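PDB 5C5V: acidocalcisomal pyrophosphatase from Trypanosoma brucei brucei, which probably hydrolyses inorganic pyrophosphate to phosphate with magnesium as cofactor, its pyrophosphatase domain being joined to an EF-hand-type helical region. Local coordinates for residues A[46-49]-A[50-54]; A[63-66]-A[67-71]; A[187-191]-A[192-196]; A[289-292]-A[293-297]. All coordinates share one frame; numbering follows the deposited sequence.

Interaction 1: residues A[46-49]-A[50-54]; sequences KAMK and AEINA
The CG methylene of M48 overlaps the CD1 methyl of I52 at 4.2 Å, an apolar i to i+4 contact along one face of helix 43-53. This helix, followed by the short strand 59-60 and helix 61-69, is consistent with the helix-loop-helix layout of an EF-hand. Because CG1 of I52 lies anti to its carbonyl carbon (chi1 -70°), the branch carrying CD1 is held beside the backbone N and runs back along the axis toward M48.

The helical frame is supported by backbone bonds one turn apart. I52 N donates to M48 O at 3.1 Å. N53 N donates to K49 O at 3.0 Å. This second bond is the straighter of the two (N-H...O 166°). A50 N reaches K46 O at 3.2 Å.

M48 and I52 are the buried pair: L36 and C33 of helix 26-36 meet them, and W67 of helix 61-69 touches both. K46, A47, A50 and N53 lie on the exposed surface. Between these zones K49 is intermediate. Its aliphatic part passes N53 at an angle, while its far end bends at chi3 and forms a salt bridge from NZ to E30. On another flank OE1 of E51 receives a weak hydrogen bond from the indole NE1 of W67, a polar link between two helices of the pair. Where K49 and N53 approach most closely through their side chains, the K49 CG methylene stands 3.8 Å from the N53 amide nitrogen ND2.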
loop_
_atom_site.group_PDB
_atom_site.type_symbol
_atom_site.label_atom_id
_atom_site.label_comp_id
_atom_site.label_asym_id
_atom_site.label_seq_id
_atom_site.Cartn_x
_atom_site.Cartn_y
_atom_site.Cartn_z
ATOM N N LYS A 46 -30.759 -24.186 -48.257
ATOM C CA LYS A 46 -31.185 -23.375 -49.398
ATOM C C LYS A 46 -32.318 -22.477 -48.926
ATOM O O LYS A 46 -32.312 -21.263 -49.156
ATOM C CB LYS A 46 -31.648 -24.268 -50.551
ATOM C CG LYS A 46 -31.954 -23.577 -51.877
ATOM C CD LYS A 46 -32.506 -24.598 -52.854
ATOM C CE LYS A 46 -32.794 -24.015 -54.246
ATOM N NZ LYS A 46 -31.569 -23.589 -54.984
ATOM N N ALA A 47 -33.252 -23.081 -48.197
ATOM C CA ALA A 47 -34.360 -22.354 -47.592
ATOM C C ALA A 47 -33.872 -21.291 -46.604
ATOM O O ALA A 47 -34.563 -20.305 -46.359
ATOM C CB ALA A 47 -35.315 -23.328 -46.888
ATOM N N MET A 48 -32.692 -21.496 -46.023
ATOM C CA MET A 48 -32.186 -20.566 -45.018
ATOM C C MET A 48 -31.534 -19.305 -45.602
ATOM O O MET A 48 -31.923 -18.193 -45.254
ATOM C CB MET A 48 -31.200 -21.295 -44.105
ATOM C CG MET A 48 -30.349 -20.396 -43.236
ATOM S SD MET A 48 -29.453 -21.383 -42.034
ATOM C CE MET A 48 -28.508 -22.475 -43.081
ATOM N N LYS A 49 -30.551 -19.468 -46.482
ATOM C CA LYS A 49 -29.902 -18.313 -47.098
ATOM C C LYS A 49 -30.886 -17.498 -47.951
ATOM O O LYS A 49 -30.775 -16.272 -48.058
ATOM C CB LYS A 49 -28.699 -18.730 -47.949
ATOM C CG LYS A 49 -27.905 -17.517 -48.467
ATOM C CD LYS A 49 -26.719 -17.916 -49.323
ATOM C CE LYS A 49 -25.477 -18.118 -48.467
ATOM N NZ LYS A 49 -24.276 -18.393 -49.311
ATOM N N ALA A 50 -31.824 -18.179 -48.589
ATOM C CA ALA A 50 -32.829 -17.467 -49.360
ATOM C C ALA A 50 -33.681 -16.620 -48.413
ATOM O O ALA A 50 -34.015 -15.481 -48.728
ATOM C CB ALA A 50 -33.702 -18.444 -50.157
ATOM N N GLU A 51 -34.030 -17.185 -47.261
ATOM C CA GLU A 51 -34.844 -16.482 -46.276
ATOM C C GLU A 51 -34.163 -15.222 -45.717
ATOM O O GLU A 51 -34.820 -14.202 -45.488
ATOM C CB GLU A 51 -35.216 -17.423 -45.121
ATOM C CG GLU A 51 -36.366 -18.382 -45.413
ATOM C CD GLU A 51 -36.622 -19.351 -44.266
ATOM O OE1 GLU A 51 -36.145 -19.070 -43.148
ATOM O OE2 GLU A 51 -37.301 -20.389 -44.466
ATOM N N ILE A 52 -32.855 -15.293 -45.485
ATOM C CA ILE A 52 -32.147 -14.174 -44.889
ATOM C C ILE A 52 -31.900 -13.093 -45.941
ATOM O O ILE A 52 -32.015 -11.911 -45.649
ATOM C CB ILE A 52 -30.818 -14.620 -44.226
ATOM C CG1 ILE A 52 -31.115 -15.439 -42.964
ATOM C CG2 ILE A 52 -29.972 -13.410 -43.842
ATOM C CD1 ILE A 52 -29.963 -16.271 -42.481
ATOM N N ASN A 53 -31.587 -13.486 -47.170
ATOM C CA ASN A 53 -31.473 -12.507 -48.249
ATOM C C ASN A 53 -32.757 -11.698 -48.464
ATOM O O ASN A 53 -32.703 -10.502 -48.783
ATOM C CB ASN A 53 -31.122 -13.196 -49.572
ATOM C CG ASN A 53 -29.711 -13.743 -49.599
ATOM O OD1 ASN A 53 -28.844 -13.307 -48.834
ATOM N ND2 ASN A 53 -29.465 -14.692 -50.515
ATOM N N ALA A 54 -33.904 -12.351 -48.280
ATOM C CA ALA A 54 -35.199 -11.704 -48.479
ATOM C C ALA A 54 -35.592 -10.777 -47.332
ATOM O O ALA A 54 -36.711 -10.263 -47.315
ATOM C CB ALA A 54 -36.271 -12.742 -48.678
#

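Interaction 2: residues A[63-66]-A[67-71]; sequences KFWA and WWCSH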
loop_
_atom_site.group_PDB
_atom_site.type_symbol
_atom_site.label_atom_id
_atom_site.label_comp_id
_atom_site.label_asym_id
_atom_site.label_seq_id
_atom_site.Cartn_x
_atom_site.Cartn_y
_atom_site.Cartn_z
ATOM N N LYS A 63 -33.499 -8.155 -36.438
ATOM C CA LYS A 63 -34.143 -8.821 -37.561
ATOM C C LYS A 63 -33.640 -10.250 -37.695
ATOM O O LYS A 63 -34.390 -11.144 -38.055
ATOM C CB LYS A 63 -33.897 -8.073 -38.871
ATOM C CG LYS A 63 -34.285 -6.603 -38.868
ATOM C CD LYS A 63 -34.310 -6.061 -40.296
ATOM C CE LYS A 63 -34.018 -4.564 -40.375
ATOM N NZ LYS A 63 -33.970 -4.144 -41.820
ATOM N N PHE A 64 -32.369 -10.468 -37.388
ATOM C CA PHE A 64 -31.820 -11.812 -37.411
ATOM C C PHE A 64 -32.540 -12.690 -36.394
ATOM O O PHE A 64 -32.859 -13.844 -36.680
ATOM C CB PHE A 64 -30.317 -11.787 -37.130
ATOM C CG PHE A 64 -29.699 -13.152 -37.015
ATOM C CD1 PHE A 64 -29.436 -13.908 -38.144
ATOM C CD2 PHE A 64 -29.377 -13.675 -35.772
ATOM C CE1 PHE A 64 -28.870 -15.164 -38.030
ATOM C CE2 PHE A 64 -28.806 -14.922 -35.653
ATOM C CZ PHE A 64 -28.555 -15.670 -36.786
ATOM N N TRP A 65 -32.801 -12.130 -35.213
ATOM C CA TRP A 65 -33.546 -12.833 -34.175
ATOM C C TRP A 65 -34.942 -13.190 -34.672
ATOM O O TRP A 65 -35.409 -14.306 -34.470
ATOM C CB TRP A 65 -33.639 -11.986 -32.912
ATOM C CG TRP A 65 -34.377 -12.630 -31.756
ATOM C CD1 TRP A 65 -35.441 -12.107 -31.077
ATOM C CD2 TRP A 65 -34.088 -13.891 -31.130
ATOM N NE1 TRP A 65 -35.836 -12.965 -30.077
ATOM C CE2 TRP A 65 -35.023 -14.066 -30.088
ATOM C CE3 TRP A 65 -33.131 -14.886 -31.350
ATOM C CZ2 TRP A 65 -35.026 -15.191 -29.267
ATOM C CZ3 TRP A 65 -33.142 -16.006 -30.538
ATOM C CH2 TRP A 65 -34.081 -16.147 -29.506
ATOM N N ALA A 66 -35.600 -12.234 -35.325
ATOM C CA ALA A 66 -36.934 -12.439 -35.867
ATOM C C ALA A 66 -36.950 -13.591 -36.860
ATOM O O ALA A 66 -37.837 -14.449 -36.813
ATOM C CB ALA A 66 -37.443 -11.164 -36.527
ATOM N N TRP A 67 -35.983 -13.590 -37.773
ATOM C CA TRP A 67 -35.852 -14.664 -38.742
ATOM C C TRP A 67 -35.672 -16.007 -38.045
ATOM O O TRP A 67 -36.327 -16.999 -38.393
ATOM C CB TRP A 67 -34.673 -14.412 -39.680
ATOM C CG TRP A 67 -34.206 -15.673 -40.326
ATOM C CD1 TRP A 67 -34.741 -16.284 -41.426
ATOM C CD2 TRP A 67 -33.138 -16.516 -39.877
ATOM N NE1 TRP A 67 -34.057 -17.448 -41.699
ATOM C CE2 TRP A 67 -33.065 -17.609 -40.764
ATOM C CE3 TRP A 67 -32.233 -16.451 -38.812
ATOM C CZ2 TRP A 67 -32.118 -18.626 -40.620
ATOM C CZ3 TRP A 67 -31.294 -17.460 -38.671
ATOM C CH2 TRP A 67 -31.244 -18.532 -39.571
ATOM N N TRP A 68 -34.788 -16.034 -37.057
ATOM C CA TRP A 68 -34.500 -17.258 -36.333
ATOM C C TRP A 68 -35.744 -17.819 -35.656
ATOM O O TRP A 68 -36.035 -19.013 -35.765
ATOM C CB TRP A 68 -33.419 -17.017 -35.295
ATOM C CG TRP A 68 -33.244 -18.156 -34.353
ATOM C CD1 TRP A 68 -33.782 -18.281 -33.107
ATOM C CD2 TRP A 68 -32.473 -19.336 -34.578
ATOM N NE1 TRP A 68 -33.390 -19.464 -32.539
ATOM C CE2 TRP A 68 -32.586 -20.134 -33.422
ATOM C CE3 TRP A 68 -31.695 -19.796 -35.644
ATOM C CZ2 TRP A 68 -31.953 -21.367 -33.300
ATOM C CZ3 TRP A 68 -31.065 -21.014 -35.525
ATOM C CH2 TRP A 68 -31.197 -21.789 -34.361
ATOM N N CYS A 69 -36.471 -16.955 -34.955
ATOM C CA CYS A 69 -37.667 -17.362 -34.227
ATOM C C CYS A 69 -38.812 -17.792 -35.144
ATOM O O CYS A 69 -39.736 -18.466 -34.694
ATOM C CB CYS A 69 -38.148 -16.247 -33.305
ATOM S SG CYS A 69 -37.158 -16.053 -31.810
ATOM N N SER A 70 -38.762 -17.391 -36.413
ATOM C CA SER A 70 -39.823 -17.720 -37.359
ATOM C C SER A 70 -39.734 -19.152 -37.897
ATOM O O SER A 70 -40.668 -19.639 -38.519
ATOM C CB SER A 70 -39.809 -16.727 -38.519
ATOM O OG SER A 70 -38.759 -17.020 -39.423
ATOM N N HIS A 71 -38.588 -19.800 -37.711
ATOM C CA HIS A 71 -38.405 -21.203 -38.102
ATOM C C HIS A 71 -39.171 -22.143 -37.174
ATOM O O HIS A 71 -39.561 -21.741 -36.069
ATOM C CB HIS A 71 -36.920 -21.577 -38.089
ATOM C CG HIS A 71 -36.155 -21.063 -39.265
ATOM N ND1 HIS A 71 -36.023 -21.782 -40.434
ATOM C CD2 HIS A 71 -35.473 -19.908 -39.452
ATOM C CE1 HIS A 71 -35.295 -21.092 -41.294
ATOM N NE2 HIS A 71 -34.958 -19.948 -40.728
#
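The sulfur of C69 sits over one face of the W65 indole, with SG 3.6 Å from the centroid of the six-membered ring and 21° off its normal. This is a cysteine sulfur-aromatic contact one helical turn apart. It follows from the C69 torsion: SG is anti to the carbonyl carbon (chi1 -76°), which leaves it beside the backbone N and directed back toward W65.

The tightly packed part adds two aromatic pairs spaced i to i+3. CE1 of F64 comes within 3.4 Å of CZ3 of W67; the two side chains lie side by side and point the same way, with their planes 34° apart. W65 and W68 have nearly parallel planes, yet they are slid so far apart that overlap is slight, and the touch is made by CZ3 of W65 with CD1 of W68 at 3.5 Å.

The solvent side is looser. A66 and S70 are exposed, and S70 N reaches A66 O by only a weak, bent bond of 3.1 Å. The carbonyl W67 O takes two donors from the same face of its plane: S70 N, and the hydroxyl S70 OG at 2.6 Å. One residue earlier, C69 N to W65 O is a straight bond of 2.9 Å.

The contact belongs to helix 61-69, the second helix of an EF-hand-like pair. M9 of helix 3-14 touches F64, W65 and W68, C79 and F80 of helix 73-87 pack against W68, and W67 packs against helix 43-53 and the loop residue I55.

Interaction 3: residues A[187-191]-A[192-196]; sequences RFYKH and GDMMW. With 2PN (imidodiphosphoric acid), chain C.
The Y189 ring and the M194 side chain cross at an angle: CE2 of Y189 lies 4.0 Å from CB of M194, and the phenol OH is 3.8 Å from the terminal methyl CE of M194. M194 is bent at chi2 and chi3, which folds CE back toward the tyrosine. At the other end of the tyrosine side chain, CB of Y189 packs 3.2 Å from the carbonyl G192 O. The turn between them passes through G192 at phi 158° and psi -171°, backbone angles that are essentially open to glycine alone.

R187 provides the ligand-binding end of the loop. Its chain is extended from CG to NE and presents the guanidinium edge-on to imidodiphosphoric acid. NH1 donates to O1 of the ligand at 2.9 Å, and NH2 donates to O3 at 2.8 Å, so two nitrogens hold the same phosphoryl group and fix the rotation of the guanidinium. NH1 also forms a salt bridge with D180.

Farther out, the rings of Y189 and H191 each meet W292 edge-to-face, tying the loop to helix 285-295. H191 O accepts a hydrogen bond from R163 of the second subunit, which places this turn at the subunit interface. Together these features describe a loop lining the substrate pocket of a PPase-family pyrophosphatase, in which an arginine grips one end of the diphosphate analogue.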
loop_
_atom_site.group_PDB
_atom_site.type_symbol
_atom_site.label_atom_id
_atom_site.label_comp_id
_atom_site.label_asym_id
_atom_site.label_seq_id
_atom_site.Cartn_x
_atom_site.Cartn_y
_atom_site.Cartn_z
ATOM N N ARG A 187 -31.614 -3.643 18.995
ATOM C CA ARG A 187 -30.391 -3.639 19.796
ATOM C C ARG A 187 -29.251 -2.787 19.224
ATOM O O ARG A 187 -28.871 -2.919 18.058
ATOM C CB ARG A 187 -29.917 -5.082 19.988
ATOM C CG ARG A 187 -28.574 -5.263 20.672
ATOM C CD ARG A 187 -28.172 -6.737 20.647
ATOM N NE ARG A 187 -26.874 -6.997 21.265
ATOM C CZ ARG A 187 -26.163 -8.109 21.086
ATOM N NH1 ARG A 187 -26.601 -9.073 20.279
ATOM N NH2 ARG A 187 -24.994 -8.254 21.701
ATOM N N PHE A 188 -28.713 -1.908 20.065
ATOM C CA PHE A 188 -27.474 -1.194 19.760
ATOM C C PHE A 188 -26.450 -1.565 20.811
ATOM O O PHE A 188 -26.801 -1.712 21.976
ATOM C CB PHE A 188 -27.673 0.324 19.747
ATOM C CG PHE A 188 -28.600 0.813 18.669
ATOM C CD1 PHE A 188 -28.093 1.330 17.485
ATOM C CD2 PHE A 188 -29.977 0.760 18.838
ATOM C CE1 PHE A 188 -28.934 1.779 16.493
ATOM C CE2 PHE A 188 -30.823 1.218 17.851
ATOM C CZ PHE A 188 -30.300 1.726 16.678
ATOM N N TYR A 189 -25.196 -1.733 20.408
ATOM C CA TYR A 189 -24.140 -1.955 21.385
ATOM C C TYR A 189 -24.098 -0.809 22.383
ATOM O O TYR A 189 -24.035 0.358 21.999
ATOM C CB TYR A 189 -22.783 -2.065 20.716
ATOM C CG TYR A 189 -22.545 -3.318 19.942
ATOM C CD1 TYR A 189 -22.933 -4.554 20.441
ATOM C CD2 TYR A 189 -21.898 -3.274 18.714
ATOM C CE1 TYR A 189 -22.693 -5.699 19.731
ATOM C CE2 TYR A 189 -21.656 -4.413 17.997
ATOM C CZ TYR A 189 -22.054 -5.622 18.504
ATOM O OH TYR A 189 -21.799 -6.766 17.790
ATOM N N LYS A 190 -24.119 -1.140 23.663
ATOM C CA LYS A 190 -24.019 -0.118 24.687
ATOM C C LYS A 190 -22.553 0.220 24.953
ATOM O O LYS A 190 -22.212 1.376 25.221
ATOM C CB LYS A 190 -24.708 -0.586 25.962
ATOM C CG LYS A 190 -24.829 0.465 27.020
ATOM C CD LYS A 190 -25.668 -0.068 28.169
ATOM C CE LYS A 190 -25.590 0.828 29.390
ATOM N NZ LYS A 190 -26.235 0.148 30.554
ATOM N N HIS A 191 -21.689 -0.782 24.830
ATOM C CA HIS A 191 -20.273 -0.647 25.161
ATOM C C HIS A 191 -19.546 0.383 24.312
ATOM O O HIS A 191 -18.661 1.085 24.793
ATOM C CB HIS A 191 -19.577 -1.999 25.018
ATOM C CG HIS A 191 -18.111 -1.967 25.323
ATOM N ND1 HIS A 191 -17.605 -1.479 26.510
ATOM C CD2 HIS A 191 -17.041 -2.379 24.598
ATOM C CE1 HIS A 191 -16.286 -1.581 26.500
ATOM N NE2 HIS A 191 -15.921 -2.136 25.358
ATOM N N GLY A 192 -19.921 0.450 23.038
ATOM C CA GLY A 192 -19.306 1.357 22.089
ATOM C C GLY A 192 -19.524 0.852 20.676
ATOM O O GLY A 192 -20.271 -0.105 20.459
ATOM N N ASP A 193 -18.866 1.481 19.713
ATOM C CA ASP A 193 -18.956 1.019 18.343
ATOM C C ASP A 193 -18.073 -0.204 18.097
ATOM O O ASP A 193 -17.033 -0.399 18.750
ATOM C CB ASP A 193 -18.581 2.135 17.367
ATOM C CG ASP A 193 -19.529 3.306 17.443
ATOM O OD1 ASP A 193 -20.671 3.155 16.962
ATOM O OD2 ASP A 193 -19.149 4.372 17.980
ATOM N N MET A 194 -18.533 -1.034 17.167
ATOM C CA MET A 194 -17.740 -2.098 16.583
ATOM C C MET A 194 -16.715 -1.400 15.709
ATOM O O MET A 194 -17.079 -0.577 14.876
ATOM C CB MET A 194 -18.635 -3.065 15.781
ATOM C CG MET A 194 -17.912 -4.113 14.940
ATOM S SD MET A 194 -16.885 -5.210 15.928
ATOM C CE MET A 194 -18.132 -5.982 16.962
ATOM N N MET A 195 -15.442 -1.715 15.904
ATOM C CA MET A 195 -14.372 -0.918 15.328
ATOM C C MET A 195 -13.728 -1.606 14.144
ATOM O O MET A 195 -12.719 -1.135 13.611
ATOM C CB MET A 195 -13.332 -0.605 16.412
ATOM C CG MET A 195 -13.988 0.057 17.610
ATOM S SD MET A 195 -12.887 0.547 18.945
ATOM C CE MET A 195 -12.330 -1.065 19.508
ATOM N N TRP A 196 -14.326 -2.725 13.744
ATOM C CA TRP A 196 -13.959 -3.439 12.531
ATOM C C TRP A 196 -15.248 -3.932 11.886
ATOM O O TRP A 196 -16.287 -3.985 12.546
ATOM C CB TRP A 196 -13.029 -4.610 12.839
ATOM C CG TRP A 196 -11.884 -4.204 13.707
ATOM C CD1 TRP A 196 -10.667 -3.782 13.295
ATOM C CD2 TRP A 196 -11.872 -4.151 15.139
ATOM N NE1 TRP A 196 -9.885 -3.462 14.380
ATOM C CE2 TRP A 196 -10.602 -3.687 15.526
ATOM C CE3 TRP A 196 -12.808 -4.458 16.129
ATOM C CZ2 TRP A 196 -10.241 -3.522 16.863
ATOM C CZ3 TRP A 196 -12.453 -4.293 17.458
ATOM C CH2 TRP A 196 -11.180 -3.829 17.815
HETATM P P1 2PN C . -23.743 -11.603 20.197
HETATM O O1 2PN C . -25.289 -11.607 20.075
HETATM O O2 2PN C . -23.320 -12.821 21.063
HETATM O O3 2PN C . -23.283 -10.238 20.781
HETATM N N1 2PN C . -23.092 -11.701 18.701
HETATM P P2 2PN C . -23.132 -13.035 17.751
HETATM O O4 2PN C . -24.607 -13.552 17.582
HETATM O O5 2PN C . -22.316 -14.104 18.452
HETATM O O6 2PN C . -22.569 -12.729 16.434
#

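Interaction 4: residues A[289-292]-A[293-297]; sequences IREW and FRVYK. With 2PN (imidodiphosphoric acid), chain C.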
loop_
_atom_site.group_PDB
_atom_site.type_symbol
_atom_site.label_atom_id
_atom_site.label_comp_id
_atom_site.label_asym_id
_atom_site.label_seq_id
_atom_site.Cartn_x
_atom_site.Cartn_y
_atom_site.Cartn_z
ATOM N N ILE A 289 -9.408 -6.231 19.938
ATOM C CA ILE A 289 -10.473 -7.169 19.567
ATOM C C ILE A 289 -10.810 -8.102 20.727
ATOM O O ILE A 289 -11.974 -8.225 21.108
ATOM C CB ILE A 289 -10.084 -8.011 18.329
ATOM C CG1 ILE A 289 -10.097 -7.135 17.079
ATOM C CG2 ILE A 289 -11.055 -9.161 18.129
ATOM C CD1 ILE A 289 -9.562 -7.825 15.838
ATOM N N ARG A 290 -9.788 -8.725 21.309
ATOM C CA ARG A 290 -9.993 -9.639 22.432
ATOM C C ARG A 290 -10.673 -8.917 23.591
ATOM O O ARG A 290 -11.613 -9.448 24.197
ATOM C CB ARG A 290 -8.670 -10.256 22.897
ATOM C CG ARG A 290 -8.782 -11.190 24.122
ATOM C CD ARG A 290 -7.484 -11.983 24.347
ATOM N NE ARG A 290 -6.358 -11.095 24.102
ATOM C CZ ARG A 290 -5.278 -11.408 23.397
ATOM N NH1 ARG A 290 -5.125 -12.614 22.884
ATOM N NH2 ARG A 290 -4.345 -10.496 23.222
ATOM N N GLU A 291 -10.216 -7.702 23.883
ATOM C CA GLU A 291 -10.739 -6.943 25.012
ATOM C C GLU A 291 -12.174 -6.464 24.786
ATOM O O GLU A 291 -13.016 -6.564 25.675
ATOM C CB GLU A 291 -9.828 -5.741 25.309
ATOM C CG GLU A 291 -10.354 -4.836 26.422
ATOM C CD GLU A 291 -10.282 -5.452 27.815
ATOM O OE1 GLU A 291 -9.714 -6.556 27.988
ATOM O OE2 GLU A 291 -10.809 -4.820 28.757
ATOM N N TRP A 292 -12.446 -5.933 23.601
ATOM C CA TRP A 292 -13.792 -5.519 23.251
ATOM C C TRP A 292 -14.793 -6.695 23.436
ATOM O O TRP A 292 -15.840 -6.549 24.072
ATOM C CB TRP A 292 -13.818 -5.007 21.814
ATOM C CG TRP A 292 -15.017 -4.178 21.496
ATOM C CD1 TRP A 292 -15.098 -2.804 21.499
ATOM C CD2 TRP A 292 -16.320 -4.656 21.134
ATOM N NE1 TRP A 292 -16.377 -2.411 21.155
ATOM C CE2 TRP A 292 -17.141 -3.525 20.927
ATOM C CE3 TRP A 292 -16.872 -5.926 20.968
ATOM C CZ2 TRP A 292 -18.480 -3.631 20.566
ATOM C CZ3 TRP A 292 -18.201 -6.029 20.608
ATOM C CH2 TRP A 292 -18.990 -4.888 20.412
ATOM N N PHE A 293 -14.453 -7.866 22.909
ATOM C CA PHE A 293 -15.357 -9.012 23.031
ATOM C C PHE A 293 -15.371 -9.570 24.441
ATOM O O PHE A 293 -16.359 -10.183 24.852
ATOM C CB PHE A 293 -14.999 -10.115 22.032
ATOM C CG PHE A 293 -15.491 -9.842 20.647
ATOM C CD1 PHE A 293 -16.854 -9.700 20.403
ATOM C CD2 PHE A 293 -14.609 -9.716 19.590
ATOM C CE1 PHE A 293 -17.327 -9.429 19.133
ATOM C CE2 PHE A 293 -15.074 -9.445 18.317
ATOM C CZ PHE A 293 -16.437 -9.300 18.089
ATOM N N ARG A 294 -14.298 -9.327 25.194
ATOM C CA ARG A 294 -14.250 -9.790 26.572
ATOM C C ARG A 294 -15.278 -9.051 27.418
ATOM O O ARG A 294 -16.027 -9.677 28.173
ATOM C CB ARG A 294 -12.856 -9.596 27.186
ATOM C CG ARG A 294 -12.748 -10.173 28.610
ATOM C CD ARG A 294 -11.389 -9.925 29.267
ATOM N NE ARG A 294 -11.219 -8.525 29.632
ATOM C CZ ARG A 294 -11.602 -8.011 30.801
ATOM N NH1 ARG A 294 -12.163 -8.782 31.729
ATOM N NH2 ARG A 294 -11.414 -6.725 31.050
ATOM N N VAL A 295 -15.362 -7.733 27.248
ATOM C CA VAL A 295 -16.112 -6.908 28.191
ATOM C C VAL A 295 -17.422 -6.310 27.679
ATOM O O VAL A 295 -18.179 -5.750 28.478
ATOM C CB VAL A 295 -15.254 -5.706 28.685
ATOM C CG1 VAL A 295 -13.913 -6.176 29.203
ATOM C CG2 VAL A 295 -15.065 -4.670 27.572
ATOM N N TYR A 296 -17.711 -6.417 26.379
ATOM C CA TYR A 296 -18.763 -5.567 25.809
ATOM C C TYR A 296 -20.159 -5.790 26.387
ATOM O O TYR A 296 -20.961 -4.872 26.395
ATOM C CB TYR A 296 -18.802 -5.700 24.275
ATOM C CG TYR A 296 -19.392 -6.975 23.682
ATOM C CD1 TYR A 296 -20.516 -6.922 22.866
ATOM C CD2 TYR A 296 -18.793 -8.215 23.891
ATOM C CE1 TYR A 296 -21.056 -8.085 22.279
ATOM C CE2 TYR A 296 -19.331 -9.387 23.328
ATOM C CZ TYR A 296 -20.454 -9.307 22.516
ATOM O OH TYR A 296 -20.970 -10.440 21.959
ATOM N N LYS A 297 -20.445 -6.976 26.910
ATOM C CA LYS A 297 -21.783 -7.230 27.439
ATOM C C LYS A 297 -21.930 -6.895 28.924
ATOM O O LYS A 297 -23.040 -6.895 29.452
ATOM C CB LYS A 297 -22.186 -8.694 27.200
ATOM C CG LYS A 297 -22.503 -9.019 25.731
ATOM C CD LYS A 297 -22.863 -10.496 25.541
ATOM C CE LYS A 297 -23.073 -10.842 24.060
ATOM N NZ LYS A 297 -23.494 -12.265 23.825
HETATM P P1 2PN C . -23.743 -11.603 20.197
HETATM O O1 2PN C . -25.289 -11.607 20.075
HETATM O O2 2PN C . -23.320 -12.821 21.063
HETATM O O3 2PN C . -23.283 -10.238 20.781
HETATM N N1 2PN C . -23.092 -11.701 18.701
HETATM P P2 2PN C . -23.132 -13.035 17.751
HETATM O O4 2PN C . -24.607 -13.552 17.582
HETATM O O5 2PN C . -22.316 -14.104 18.452
HETATM O O6 2PN C . -22.569 -12.729 16.434
#
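W292 and Y296 are brought together by unlike first torsions. CG of W292 stands anti to the backbone N (chi1 -162°), carrying the indole outward from the helix, toward Y296, whereas CG of Y296 lies between N and the carbonyl carbon (chi1 74°) and brings the phenol alongside the indole; the two planes are nearly parallel but slid apart, with little overlap. CB of Y296 consequently sits over the indole face, 3.8 Å from the centroid of the six-membered ring, a CH-pi contact. CZ3 of W292 in turn lies over the Y296 ring, 3.4 Å from its CD1. F293 completes the cluster: the edge of W292 points at its face in a T-shaped pair, with planes at 82°.

W292 and F293 lie in the last turn or so of helix 285-295 of the pyrophosphatase domain, and Y296 and K297 follow, leading into the diphosphate pocket. Y296 OH donates to O3 of imidodiphosphoric acid at 2.6 Å, with that oxygen at the ring edge. K297, extended beyond CG, reaches O2 with NZ at 2.8 Å, and the same NZ makes a salt bridge with D251, a magnesium ligand.

Away from the pocket, E291 and R294 form a side-on salt bridge. NE of R294 meets OE1 of E291 at 3.0 Å from above the carboxylate plane, while NH2 of R294 donates to OE2 of E291 on its syn side. CG1 of V295 touches that same OE2 at 3.4 Å.

Overall arrangement
The four contacts form two pairs on opposite sides of the chain's centre. Interactions 1 and 2 have centres 11 Å apart and touch directly through W67, so together they form part of one helical EF-hand-like unit. Interactions 3 and 4, with centres 10 Å apart, share the pyrophosphatase site: each bonds the same imidodiphosphoric acid, D193 O lies 3.2 Å from W292 NE1, and H191 packs against V295. Both reach the ligand directly; the Y296 side chain is also about 4 Å from a bound magnesium ion, and that of Y189 about 8 Å from one. The two pairs do not touch; nearest atoms of interactions 2 and 3 remain about 47 Å apart.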